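Local coordinates for fatty acyl CoA synthetase FADD13 (FATTY-ACYL-CoA SYNTHETASE) (Mycobacterium tuberculosis, PDB 3R44), which belongs to the ANL clan of AMP-binding enzymes, in which a large N-terminal region is joined to a small C-terminal domain, at residues G169-I175 / V189-V195; F286-T291 / N308-G314; E427-I432 / L479-P485. All blocks are in the same frame, centred on the assembly; numbering follows the deposited sequence.

Interaction 1 (G169-I175 / V189-V195); sequences GDDNLFI and VHTHESV. With HIS (histidine), chain B.
Phe174 and His190 pair near the end of a beta hairpin, built by strands 172-178 and 186-191, where a classic beta bulge interrupts the antiparallel register. Leu173 and Phe174 both face His190. His190 O takes two backbone bonds, from Leu173 N at 2.8 Å in the carbonyl plane and from Phe174 N, which lies above that plane. His190 N answers with a bond to Phe174 O.

The tight part lies around Leu173, Phe174 and His190, with Val195 met by Leu173. The CG of Phe174 sits between the backbone N and the carbonyl carbon (chi1 72°), and the ring runs alongside the His190 side chain. His190 CB then comes over one ring face as a CH-pi contact, 3.7 Å from the Phe174 ring centroid. The two ring planes meet obliquely, at 36°. Both Leu173 methyls lie over one face of the His192 imidazole, CD1 as a CH-pi contact. Leu173 CD2 also meets Val195 CG2 at 3.7 Å. Phe85 and Ala89 of helix 79-91 also touch Leu173.

The other end is looser and wetter. Of the exposed Asp170 side chain, OD1 comes 3.9 Å from Thr191 CG2. The backbone Asp170 O is closer to Thr191 CG2, at 3.2 Å. A water lies 2.7 Å from Thr191 OG1, close to the carboxylates of Asp170 and Glu193. Glu193 N bonds to Gly169 O. Gly169, His192 and Glu193 also line the pocket of the bound histidine. Thr191 and Ser194 form a capping box at the start of helix 192-205. His192 ND1 is bonded to Ile18 N, and a second water links the imidazole back to the strand. This water gives a hydrogen bond to Asn172 O at 2.8 Å and also bonds His192 NE2 at 2.8 Å.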
loop_
_atom_site.group_PDB
_atom_site.type_symbol
_atom_site.label_atom_id
_atom_site.label_comp_id
_atom_site.label_asym_id
_atom_site.label_seq_id
_atom_site.Cartn_x
_atom_site.Cartn_y
_atom_site.Cartn_z
ATOM N N GLY A 169 -6.552 21.342 -4.953
ATOM C CA GLY A 169 -6.021 21.028 -6.274
ATOM C C GLY A 169 -4.644 20.398 -6.203
ATOM O O GLY A 169 -4.431 19.407 -5.512
ATOM N N ASP A 170 -3.709 21.024 -6.888
ATOM C CA ASP A 170 -2.342 20.583 -6.945
ATOM C C ASP A 170 -1.534 20.950 -5.692
ATOM O O ASP A 170 -0.355 20.674 -5.634
ATOM C CB ASP A 170 -1.685 21.239 -8.179
ATOM C CG ASP A 170 -0.297 20.742 -8.426
ATOM O OD1 ASP A 170 -0.108 19.505 -8.365
ATOM O OD2 ASP A 170 0.613 21.583 -8.701
ATOM N N ASP A 171 -2.138 21.578 -4.689
ATOM C CA ASP A 171 -1.463 21.754 -3.424
ATOM C C ASP A 171 -1.101 20.416 -2.733
ATOM O O ASP A 171 -1.900 19.475 -2.705
ATOM C CB ASP A 171 -2.292 22.635 -2.487
ATOM C CG ASP A 171 -2.381 24.071 -2.982
ATOM O OD1 ASP A 171 -1.495 24.488 -3.763
ATOM O OD2 ASP A 171 -3.327 24.752 -2.573
ATOM N N ASN A 172 0.100 20.356 -2.162
ATOM C CA ASN A 172 0.504 19.185 -1.420
ATOM C C ASN A 172 -0.435 18.862 -0.299
ATOM O O ASN A 172 -0.905 19.771 0.408
ATOM C CB ASN A 172 1.873 19.301 -0.789
ATOM C CG ASN A 172 2.950 19.499 -1.773
ATOM O OD1 ASN A 172 2.770 19.195 -2.948
ATOM N ND2 ASN A 172 4.095 20.035 -1.305
ATOM N N LEU A 173 -0.645 17.567 -0.093
ATOM C CA LEU A 173 -1.543 17.057 0.928
ATOM C C LEU A 173 -0.880 16.025 1.851
ATOM O O LEU A 173 -1.167 15.984 3.045
ATOM C CB LEU A 173 -2.798 16.413 0.282
ATOM C CG LEU A 173 -3.830 15.752 1.219
ATOM C CD1 LEU A 173 -4.253 16.692 2.371
ATOM C CD2 LEU A 173 -5.069 15.215 0.505
ATOM N N PHE A 174 -0.134 15.090 1.302
ATOM C CA PHE A 174 0.571 14.156 2.184
ATOM C C PHE A 174 1.882 13.724 1.606
ATOM O O PHE A 174 2.060 13.798 0.363
ATOM C CB PHE A 174 -0.316 13.015 2.700
ATOM C CG PHE A 174 -0.692 11.985 1.688
ATOM C CD1 PHE A 174 0.153 10.912 1.446
ATOM C CD2 PHE A 174 -1.911 12.017 1.060
ATOM C CE1 PHE A 174 -0.169 9.903 0.485
ATOM C CE2 PHE A 174 -2.260 11.015 0.136
ATOM C CZ PHE A 174 -1.397 9.947 -0.140
ATOM N N ILE A 175 2.774 13.262 2.491
ATOM C CA ILE A 175 4.008 12.625 2.066
ATOM C C ILE A 175 4.071 11.267 2.718
ATOM O O ILE A 175 3.995 11.156 3.930
ATOM C CB ILE A 175 5.272 13.412 2.460
ATOM C CG1 ILE A 175 5.258 14.858 1.991
ATOM C CG2 ILE A 175 6.508 12.752 1.863
ATOM C CD1 ILE A 175 6.173 15.799 2.753
ATOM N N VAL A 189 5.077 12.514 -2.602
ATOM C CA VAL A 189 4.205 13.661 -2.355
ATOM C C VAL A 189 2.905 13.495 -3.124
ATOM O O VAL A 189 2.932 13.413 -4.344
ATOM C CB VAL A 189 4.860 15.027 -2.752
ATOM C CG1 VAL A 189 3.888 16.207 -2.431
ATOM C CG2 VAL A 189 6.249 15.155 -2.045
ATOM N N HIS A 190 1.792 13.408 -2.412
ATOM C CA HIS A 190 0.461 13.459 -3.034
ATOM C C HIS A 190 -0.253 14.777 -2.730
ATOM O O HIS A 190 0.037 15.446 -1.766
ATOM C CB HIS A 190 -0.389 12.237 -2.652
ATOM C CG HIS A 190 0.001 10.995 -3.396
ATOM N ND1 HIS A 190 -0.313 10.801 -4.727
ATOM C CD2 HIS A 190 0.787 9.944 -3.038
ATOM C CE1 HIS A 190 0.246 9.683 -5.144
ATOM N NE2 HIS A 190 0.909 9.135 -4.137
ATOM N N THR A 191 -1.215 15.097 -3.572
ATOM C CA THR A 191 -1.926 16.350 -3.543
ATOM C C THR A 191 -3.433 16.067 -3.358
ATOM O O THR A 191 -3.887 14.889 -3.282
ATOM C CB THR A 191 -1.742 17.091 -4.862
ATOM O OG1 THR A 191 -2.269 16.257 -5.925
ATOM C CG2 THR A 191 -0.229 17.494 -5.074
ATOM N N HIS A 192 -4.198 17.144 -3.160
ATOM C CA HIS A 192 -5.637 17.018 -3.036
ATOM C C HIS A 192 -6.137 16.382 -4.361
ATOM O O HIS A 192 -7.004 15.521 -4.359
ATOM C CB HIS A 192 -6.339 18.351 -2.793
ATOM C CG HIS A 192 -6.050 18.957 -1.451
ATOM N ND1 HIS A 192 -6.945 18.934 -0.399
ATOM C CD2 HIS A 192 -4.898 19.457 -0.949
ATOM C CE1 HIS A 192 -6.379 19.475 0.669
ATOM N NE2 HIS A 192 -5.149 19.843 0.352
ATOM N N GLU A 193 -5.584 16.806 -5.478
ATOM C CA GLU A 193 -5.981 16.285 -6.779
ATOM C C GLU A 193 -5.679 14.811 -6.930
ATOM O O GLU A 193 -6.518 14.085 -7.432
ATOM C CB GLU A 193 -5.304 17.058 -7.921
ATOM C CG GLU A 193 -5.418 16.403 -9.305
ATOM C CD GLU A 193 -4.765 17.263 -10.409
ATOM O OE1 GLU A 193 -3.522 17.274 -10.494
ATOM O OE2 GLU A 193 -5.472 17.969 -11.156
ATOM N N SER A 194 -4.470 14.371 -6.549
ATOM C CA SER A 194 -4.135 12.945 -6.731
ATOM C C SER A 194 -4.941 12.023 -5.848
ATOM O O SER A 194 -5.363 10.967 -6.239
ATOM C CB SER A 194 -2.584 12.740 -6.715
ATOM O OG SER A 194 -1.996 13.021 -5.436
ATOM N N VAL A 195 -5.188 12.461 -4.626
ATOM C CA VAL A 195 -5.942 11.737 -3.664
ATOM C C VAL A 195 -7.400 11.634 -4.129
ATOM O O VAL A 195 -8.033 10.567 -4.080
ATOM C CB VAL A 195 -5.814 12.515 -2.282
ATOM C CG1 VAL A 195 -6.849 12.170 -1.309
ATOM C CG2 VAL A 195 -4.411 12.295 -1.712
HETATM N N HIS B . -10.959 17.840 -10.024
HETATM C CA HIS B . -10.658 18.243 -8.629
HETATM C C HIS B . -9.281 17.760 -8.229
HETATM O O HIS B . -8.358 18.489 -7.855
HETATM C CB HIS B . -11.756 17.681 -7.703
HETATM C CG HIS B . -11.386 17.599 -6.259
HETATM N ND1 HIS B . -12.348 17.571 -5.263
HETATM C CD2 HIS B . -10.178 17.533 -5.626
HETATM C CE1 HIS B . -11.745 17.481 -4.083
HETATM N NE2 HIS B . -10.434 17.445 -4.278
HETATM O OXT HIS B . -9.051 16.555 -8.274
HETATM O O HOH W 1 -1.665 16.722 -8.518
HETATM O O HOH W 2 -3.042 20.277 2.094
#

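Interaction 2 (F286-T291 / N308-G314); sequences FRYFIT and NIEVVQG
Ile309 rests its CG2 methyl against two phenylalanines of the neighbouring segment. This methyl meets the edge of the Phe286 ring, near its plane, with Ile309 CG2 3.5 Å from Phe286 CE2. It also approaches the Phe289 ring obliquely, Ile309 CG2 lying 3.8 Å from Phe289 CD2. Phe286 has its CG anti to the backbone N (chi1 -167°), and this brings its CZ over the centre of the Phe289 ring.

Tyr288, Glu310, Ile290 and Val312 point to one face of the sheet. Phe289, Val311, Thr291 and Gln313 point to the other. On the first face the Tyr288 ring lies beside Val312, and the two side chains point the same way. Val312 CG2 is 3.7 Å from Tyr288 CD1. Tyr288 CG sits between its own N and carbonyl carbon (chi1 62°), with the ring alongside Val312. The Tyr288 hydroxyl is bonded to Asp207 O. On the second face the Thr291 and Val311 side chains cross at about a right angle, with Thr291 CG2 3.7 Å from Val311 CG1. Thr291 OG1 rests 3.4 Å from Gln313 CG. The amide oxygen of Gln313 is held by Met296 N.

Backbone hydrogen bonds join the two parallel strands. Val312 N gives to Phe289 O at 2.7 Å in a nearly straight bond of 177°, and Thr291 N gives to Val312 O. At the start Glu310 N gives to Arg287 O, which also accepts from a water.

This is a beta-alpha-beta crossover, with helix 298-306 as its connection. The two strands lie inside a mixed sheet, flanked by strands 261-264 and 324-327. Helices 247-256 and 266-274 pack on the phenylalanine face, through Trp251, Ile254, Leu269 and Met272.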
loop_
_atom_site.group_PDB
_atom_site.type_symbol
_atom_site.label_atom_id
_atom_site.label_comp_id
_atom_site.label_asym_id
_atom_site.label_seq_id
_atom_site.Cartn_x
_atom_site.Cartn_y
_atom_site.Cartn_z
ATOM N N PHE A 286 -22.576 -9.088 3.550
ATOM C CA PHE A 286 -21.169 -8.949 3.135
ATOM C C PHE A 286 -21.009 -9.393 1.672
ATOM O O PHE A 286 -21.405 -10.517 1.304
ATOM C CB PHE A 286 -20.258 -9.806 4.019
ATOM C CG PHE A 286 -18.841 -9.468 3.844
ATOM C CD1 PHE A 286 -18.282 -8.427 4.552
ATOM C CD2 PHE A 286 -18.099 -10.059 2.829
ATOM C CE1 PHE A 286 -16.961 -8.073 4.344
ATOM C CE2 PHE A 286 -16.777 -9.651 2.563
ATOM C CZ PHE A 286 -16.218 -8.685 3.341
ATOM N N ARG A 287 -20.505 -8.532 0.819
ATOM C CA ARG A 287 -20.405 -8.852 -0.594
ATOM C C ARG A 287 -19.023 -9.255 -1.030
ATOM O O ARG A 287 -18.906 -10.209 -1.776
ATOM C CB ARG A 287 -20.875 -7.669 -1.465
ATOM C CG ARG A 287 -22.249 -7.173 -1.090
ATOM C CD ARG A 287 -22.938 -6.398 -2.252
ATOM N NE ARG A 287 -22.153 -5.204 -2.617
ATOM C CZ ARG A 287 -22.184 -4.024 -1.990
ATOM N NH1 ARG A 287 -22.957 -3.815 -0.927
ATOM N NH2 ARG A 287 -21.428 -3.013 -2.474
ATOM N N TYR A 288 -17.996 -8.489 -0.662
ATOM C CA TYR A 288 -16.644 -8.809 -1.109
ATOM C C TYR A 288 -15.529 -8.203 -0.268
ATOM O O TYR A 288 -15.701 -7.187 0.376
ATOM C CB TYR A 288 -16.452 -8.402 -2.616
ATOM C CG TYR A 288 -16.608 -6.947 -2.879
ATOM C CD1 TYR A 288 -15.522 -6.076 -2.809
ATOM C CD2 TYR A 288 -17.844 -6.426 -3.212
ATOM C CE1 TYR A 288 -15.674 -4.782 -3.089
ATOM C CE2 TYR A 288 -18.019 -5.112 -3.482
ATOM C CZ TYR A 288 -16.916 -4.264 -3.397
ATOM O OH TYR A 288 -16.994 -2.905 -3.620
ATOM N N PHE A 289 -14.357 -8.799 -0.366
ATOM C CA PHE A 289 -13.169 -8.212 0.150
ATOM C C PHE A 289 -12.379 -7.549 -0.957
ATOM O O PHE A 289 -12.414 -7.987 -2.081
ATOM C CB PHE A 289 -12.278 -9.282 0.764
ATOM C CG PHE A 289 -12.800 -9.870 2.053
ATOM C CD1 PHE A 289 -12.639 -9.206 3.275
ATOM C CD2 PHE A 289 -13.447 -11.089 2.023
ATOM C CE1 PHE A 289 -13.112 -9.769 4.467
ATOM C CE2 PHE A 289 -13.953 -11.653 3.204
ATOM C CZ PHE A 289 -13.768 -10.993 4.423
ATOM N N ILE A 290 -11.700 -6.454 -0.624
ATOM C CA ILE A 290 -10.748 -5.803 -1.517
ATOM C C ILE A 290 -9.407 -6.206 -0.929
ATOM O O ILE A 290 -9.161 -5.908 0.231
ATOM C CB ILE A 290 -10.832 -4.289 -1.464
ATOM C CG1 ILE A 290 -12.233 -3.831 -1.858
ATOM C CG2 ILE A 290 -9.775 -3.666 -2.434
ATOM C CD1 ILE A 290 -12.486 -2.319 -1.664
ATOM N N THR A 291 -8.581 -6.915 -1.673
ATOM C CA THR A 291 -7.337 -7.436 -1.131
ATOM C C THR A 291 -6.154 -6.889 -1.903
ATOM O O THR A 291 -6.194 -6.715 -3.104
ATOM C CB THR A 291 -7.268 -8.983 -1.144
ATOM O OG1 THR A 291 -7.254 -9.438 -2.494
ATOM C CG2 THR A 291 -8.516 -9.598 -0.510
ATOM N N ASN A 308 -20.866 -17.181 -0.706
ATOM C CA ASN A 308 -21.342 -16.013 -1.459
ATOM C C ASN A 308 -20.549 -14.735 -1.195
ATOM O O ASN A 308 -21.136 -13.651 -1.077
ATOM C CB ASN A 308 -22.817 -15.721 -1.198
ATOM C CG ASN A 308 -23.698 -16.844 -1.623
ATOM O OD1 ASN A 308 -24.189 -17.632 -0.798
ATOM N ND2 ASN A 308 -23.897 -16.949 -2.931
ATOM N N ILE A 309 -19.236 -14.870 -1.065
ATOM C CA ILE A 309 -18.365 -13.705 -0.865
ATOM C C ILE A 309 -17.372 -13.659 -1.971
ATOM O O ILE A 309 -16.719 -14.664 -2.235
ATOM C CB ILE A 309 -17.637 -13.737 0.494
ATOM C CG1 ILE A 309 -18.681 -13.741 1.634
ATOM C CG2 ILE A 309 -16.591 -12.589 0.623
ATOM C CD1 ILE A 309 -18.052 -14.038 3.024
ATOM N N GLU A 310 -17.217 -12.484 -2.586
ATOM C CA GLU A 310 -16.286 -12.333 -3.709
ATOM C C GLU A 310 -15.003 -11.652 -3.271
ATOM O O GLU A 310 -14.913 -11.183 -2.152
ATOM C CB GLU A 310 -16.962 -11.607 -4.855
ATOM C CG GLU A 310 -17.918 -12.577 -5.558
ATOM C CD GLU A 310 -18.641 -12.008 -6.744
ATOM O OE1 GLU A 310 -18.897 -10.791 -6.779
ATOM O OE2 GLU A 310 -18.987 -12.799 -7.647
ATOM N N VAL A 311 -14.017 -11.598 -4.162
ATOM C CA VAL A 311 -12.750 -10.975 -3.843
ATOM C C VAL A 311 -12.355 -10.047 -4.991
ATOM O O VAL A 311 -12.426 -10.439 -6.157
ATOM C CB VAL A 311 -11.647 -12.043 -3.576
ATOM C CG1 VAL A 311 -10.388 -11.388 -3.126
ATOM C CG2 VAL A 311 -12.105 -13.021 -2.452
ATOM N N VAL A 312 -12.013 -8.807 -4.659
ATOM C CA VAL A 312 -11.397 -7.866 -5.590
ATOM C C VAL A 312 -9.898 -7.798 -5.268
ATOM O O VAL A 312 -9.489 -7.761 -4.091
ATOM C CB VAL A 312 -12.052 -6.473 -5.475
ATOM C CG1 VAL A 312 -11.240 -5.382 -6.245
ATOM C CG2 VAL A 312 -13.576 -6.598 -5.864
ATOM N N GLN A 313 -9.090 -7.810 -6.317
ATOM C CA GLN A 313 -7.637 -7.783 -6.176
ATOM C C GLN A 313 -7.099 -6.689 -7.064
ATOM O O GLN A 313 -7.825 -6.176 -7.894
ATOM C CB GLN A 313 -7.055 -9.144 -6.607
ATOM C CG GLN A 313 -7.436 -10.276 -5.759
ATOM C CD GLN A 313 -7.051 -11.587 -6.395
ATOM O OE1 GLN A 313 -5.904 -11.998 -6.272
ATOM N NE2 GLN A 313 -8.003 -12.242 -7.091
ATOM N N GLY A 314 -5.863 -6.292 -6.871
ATOM C CA GLY A 314 -5.240 -5.360 -7.791
ATOM C C GLY A 314 -3.783 -5.097 -7.587
ATOM O O GLY A 314 -3.110 -5.770 -6.789
HETATM O O HOH W 3 -20.966 -11.098 -3.226
HETATM O O HOH W 4 -4.397 -7.579 -4.605
HETATM O O HOH W 5 -4.608 -10.353 -3.916
#

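Interaction 3 (E427-I432 / L479-P485); sequences EIESVI and LARYKLP
Leu479 lies across Ile428 and slides past Val431. Its side chain meets Ile428 at about a right angle, with Leu479 CD1 4.1 Å from Ile428 CG1. Against Val431 the two side chains run in opposite directions, and Val431 CG2 stands 4.1 Å from Leu479 CG. The other methyl, Leu479 CD2, rests near the backbone oxygen of Glu427.

Ile428 holds the middle of the contact. Its CG1 is anti to the carbonyl carbon (chi1 -60°), and CD1 extends toward the loop. There Ile428 CD1 comes 3.1 Å from Lys483 O, a short approach. The CG2 branch turns to the proline instead, with Ile428 CG2 4.2 Å from Pro485 CD. One turn further on, Ile432 CD1 touches the same ring at Pro485 CG, also at 4.2 Å.

The contact belongs to the small C-terminal domain of the AMP-binding family. Helix 425-432 packs here on the link between helix 468-478 and strand 487-490. Strands 438-448 and 454-461 lie beneath, where Val443 and Ala455 touch Ile428, and Val441, Ala457 and Val459 touch Ile432. Arg478, on helix 468-478, touches Val431.

Glu427 and Lys483 are partly exposed and cross at a slant. The lysine chain is extended and then bends at its last torsion (chi4 68°). CE, rather than the ammonium, faces the carboxylate. Glu427 OE1 and Lys483 NZ are 4.0 Å apart, which is beyond a salt bridge, though their opposite charges probably attract weakly. Glu427 OE2 accepts a bond from Tyr424 N. The ammonium is turned to the adjacent tyrosine, and Lys483 NZ donates to Tyr482 OH at 2.6 Å. Lys483 CG lies over one face of the Tyr482 ring, offset toward its rim.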
loop_
_atom_site.group_PDB
_atom_site.type_symbol
_atom_site.label_atom_id
_atom_site.label_comp_id
_atom_site.label_asym_id
_atom_site.label_seq_id
_atom_site.Cartn_x
_atom_site.Cartn_y
_atom_site.Cartn_z
ATOM N N GLU A 427 13.008 -13.385 -15.023
ATOM C CA GLU A 427 13.594 -13.639 -16.348
ATOM C C GLU A 427 14.342 -14.978 -16.322
ATOM O O GLU A 427 14.250 -15.785 -17.253
ATOM C CB GLU A 427 14.550 -12.497 -16.734
ATOM C CG GLU A 427 13.932 -11.095 -16.630
ATOM C CD GLU A 427 14.908 -9.974 -17.084
ATOM O OE1 GLU A 427 15.115 -9.875 -18.326
ATOM O OE2 GLU A 427 15.446 -9.211 -16.217
ATOM N N ILE A 428 15.004 -15.227 -15.202
ATOM C CA ILE A 428 15.778 -16.453 -14.981
ATOM C C ILE A 428 14.827 -17.570 -14.529
ATOM O O ILE A 428 14.838 -18.692 -15.080
ATOM C CB ILE A 428 16.911 -16.229 -13.964
ATOM C CG1 ILE A 428 17.871 -15.139 -14.471
ATOM C CG2 ILE A 428 17.630 -17.560 -13.676
ATOM C CD1 ILE A 428 18.866 -14.616 -13.379
ATOM N N GLU A 429 13.998 -17.278 -13.540
ATOM C CA GLU A 429 13.065 -18.298 -13.055
ATOM C C GLU A 429 12.220 -18.933 -14.176
ATOM O O GLU A 429 12.037 -20.160 -14.232
ATOM C CB GLU A 429 12.155 -17.711 -11.993
ATOM C CG GLU A 429 12.829 -17.373 -10.689
ATOM C CD GLU A 429 12.041 -16.384 -9.859
ATOM O OE1 GLU A 429 10.987 -15.913 -10.358
ATOM O OE2 GLU A 429 12.443 -16.087 -8.700
ATOM N N SER A 430 11.705 -18.114 -15.090
ATOM C CA SER A 430 10.847 -18.633 -16.172
ATOM C C SER A 430 11.597 -19.509 -17.182
ATOM O O SER A 430 10.964 -20.231 -17.913
ATOM C CB SER A 430 10.120 -17.510 -16.927
ATOM O OG SER A 430 11.056 -16.621 -17.520
ATOM N N VAL A 431 12.925 -19.434 -17.223
ATOM C CA VAL A 431 13.737 -20.293 -18.091
ATOM C C VAL A 431 14.052 -21.630 -17.390
ATOM O O VAL A 431 13.877 -22.718 -17.950
ATOM C CB VAL A 431 15.026 -19.548 -18.508
ATOM C CG1 VAL A 431 16.000 -20.490 -19.204
ATOM C CG2 VAL A 431 14.655 -18.365 -19.439
ATOM N N ILE A 432 14.511 -21.520 -16.148
ATOM C CA ILE A 432 14.874 -22.671 -15.364
ATOM C C ILE A 432 13.714 -23.583 -15.016
ATOM O O ILE A 432 13.902 -24.798 -14.969
ATOM C CB ILE A 432 15.623 -22.226 -14.044
ATOM C CG1 ILE A 432 16.888 -21.464 -14.418
ATOM C CG2 ILE A 432 15.915 -23.451 -13.162
ATOM C CD1 ILE A 432 17.701 -20.937 -13.229
ATOM N N LEU A 479 19.130 -16.697 -22.564
ATOM C CA LEU A 479 19.386 -15.438 -21.871
ATOM C C LEU A 479 20.728 -14.877 -22.245
ATOM O O LEU A 479 21.702 -15.609 -22.387
ATOM C CB LEU A 479 19.378 -15.662 -20.363
ATOM C CG LEU A 479 18.025 -16.045 -19.755
ATOM C CD1 LEU A 479 18.192 -16.498 -18.326
ATOM C CD2 LEU A 479 16.998 -14.919 -19.871
ATOM N N ALA A 480 20.788 -13.564 -22.368
ATOM C CA ALA A 480 22.066 -12.890 -22.461
ATOM C C ALA A 480 23.013 -13.408 -21.366
ATOM O O ALA A 480 22.582 -13.773 -20.256
ATOM C CB ALA A 480 21.866 -11.385 -22.339
ATOM N N ARG A 481 24.299 -13.443 -21.689
ATOM C CA ARG A 481 25.337 -13.935 -20.771
ATOM C C ARG A 481 25.289 -13.271 -19.371
ATOM O O ARG A 481 25.400 -13.971 -18.363
ATOM C CB ARG A 481 26.728 -13.794 -21.427
ATOM C CG ARG A 481 27.779 -14.799 -20.969
ATOM N N TYR A 482 25.110 -11.943 -19.293
ATOM C CA TYR A 482 25.116 -11.235 -17.991
ATOM C C TYR A 482 23.920 -11.582 -17.100
ATOM O O TYR A 482 23.954 -11.331 -15.907
ATOM C CB TYR A 482 25.217 -9.708 -18.152
ATOM C CG TYR A 482 23.930 -9.005 -18.568
ATOM C CD1 TYR A 482 23.123 -8.372 -17.624
ATOM C CD2 TYR A 482 23.524 -8.979 -19.896
ATOM C CE1 TYR A 482 21.940 -7.733 -17.995
ATOM C CE2 TYR A 482 22.353 -8.325 -20.284
ATOM C CZ TYR A 482 21.568 -7.708 -19.330
ATOM O OH TYR A 482 20.406 -7.069 -19.695
ATOM N N LYS A 483 22.881 -12.175 -17.686
ATOM C CA LYS A 483 21.696 -12.605 -16.973
ATOM C C LYS A 483 21.741 -14.059 -16.450
ATOM O O LYS A 483 20.821 -14.493 -15.796
ATOM C CB LYS A 483 20.484 -12.494 -17.888
ATOM C CG LYS A 483 19.917 -11.104 -18.094
ATOM C CD LYS A 483 18.628 -11.221 -18.906
ATOM C CE LYS A 483 17.935 -9.898 -19.044
ATOM N NZ LYS A 483 18.691 -8.970 -19.876
ATOM N N LEU A 484 22.765 -14.817 -16.793
ATOM C CA LEU A 484 22.877 -16.184 -16.333
ATOM C C LEU A 484 23.050 -16.149 -14.835
ATOM O O LEU A 484 23.804 -15.309 -14.344
ATOM C CB LEU A 484 24.098 -16.853 -16.935
ATOM C CG LEU A 484 24.057 -16.923 -18.467
ATOM C CD1 LEU A 484 25.238 -17.669 -19.025
ATOM C CD2 LEU A 484 22.751 -17.558 -18.876
ATOM N N PRO A 485 22.416 -17.108 -14.117
ATOM C CA PRO A 485 22.635 -17.247 -12.678
ATOM C C PRO A 485 24.098 -17.510 -12.428
ATOM O O PRO A 485 24.716 -18.262 -13.209
ATOM C CB PRO A 485 21.794 -18.479 -12.294
ATOM C CG PRO A 485 21.541 -19.189 -13.510
ATOM C CD PRO A 485 21.689 -18.263 -14.675
#

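How the interactions relate
From the N terminus, the chain first closes interaction 1, a hairpin loop of 13 intervening residues that leads into helix 192-205. Next comes interaction 2, which closes a crossover of 16 residues through helix 298-306. Interaction 3 comes last and spans 46 residues, including strands 438-448 and 454-461. The three follow in series, so none nests in or crosses another. Interactions 1 and 2 belong to the large AMP-binding region but to different sheets, with centres about 28 Å apart. Interaction 3 lies in the C-terminal domain, its centre about 41 Å from that of interaction 1 and about 36 Å from that of interaction 2. No two of them touch.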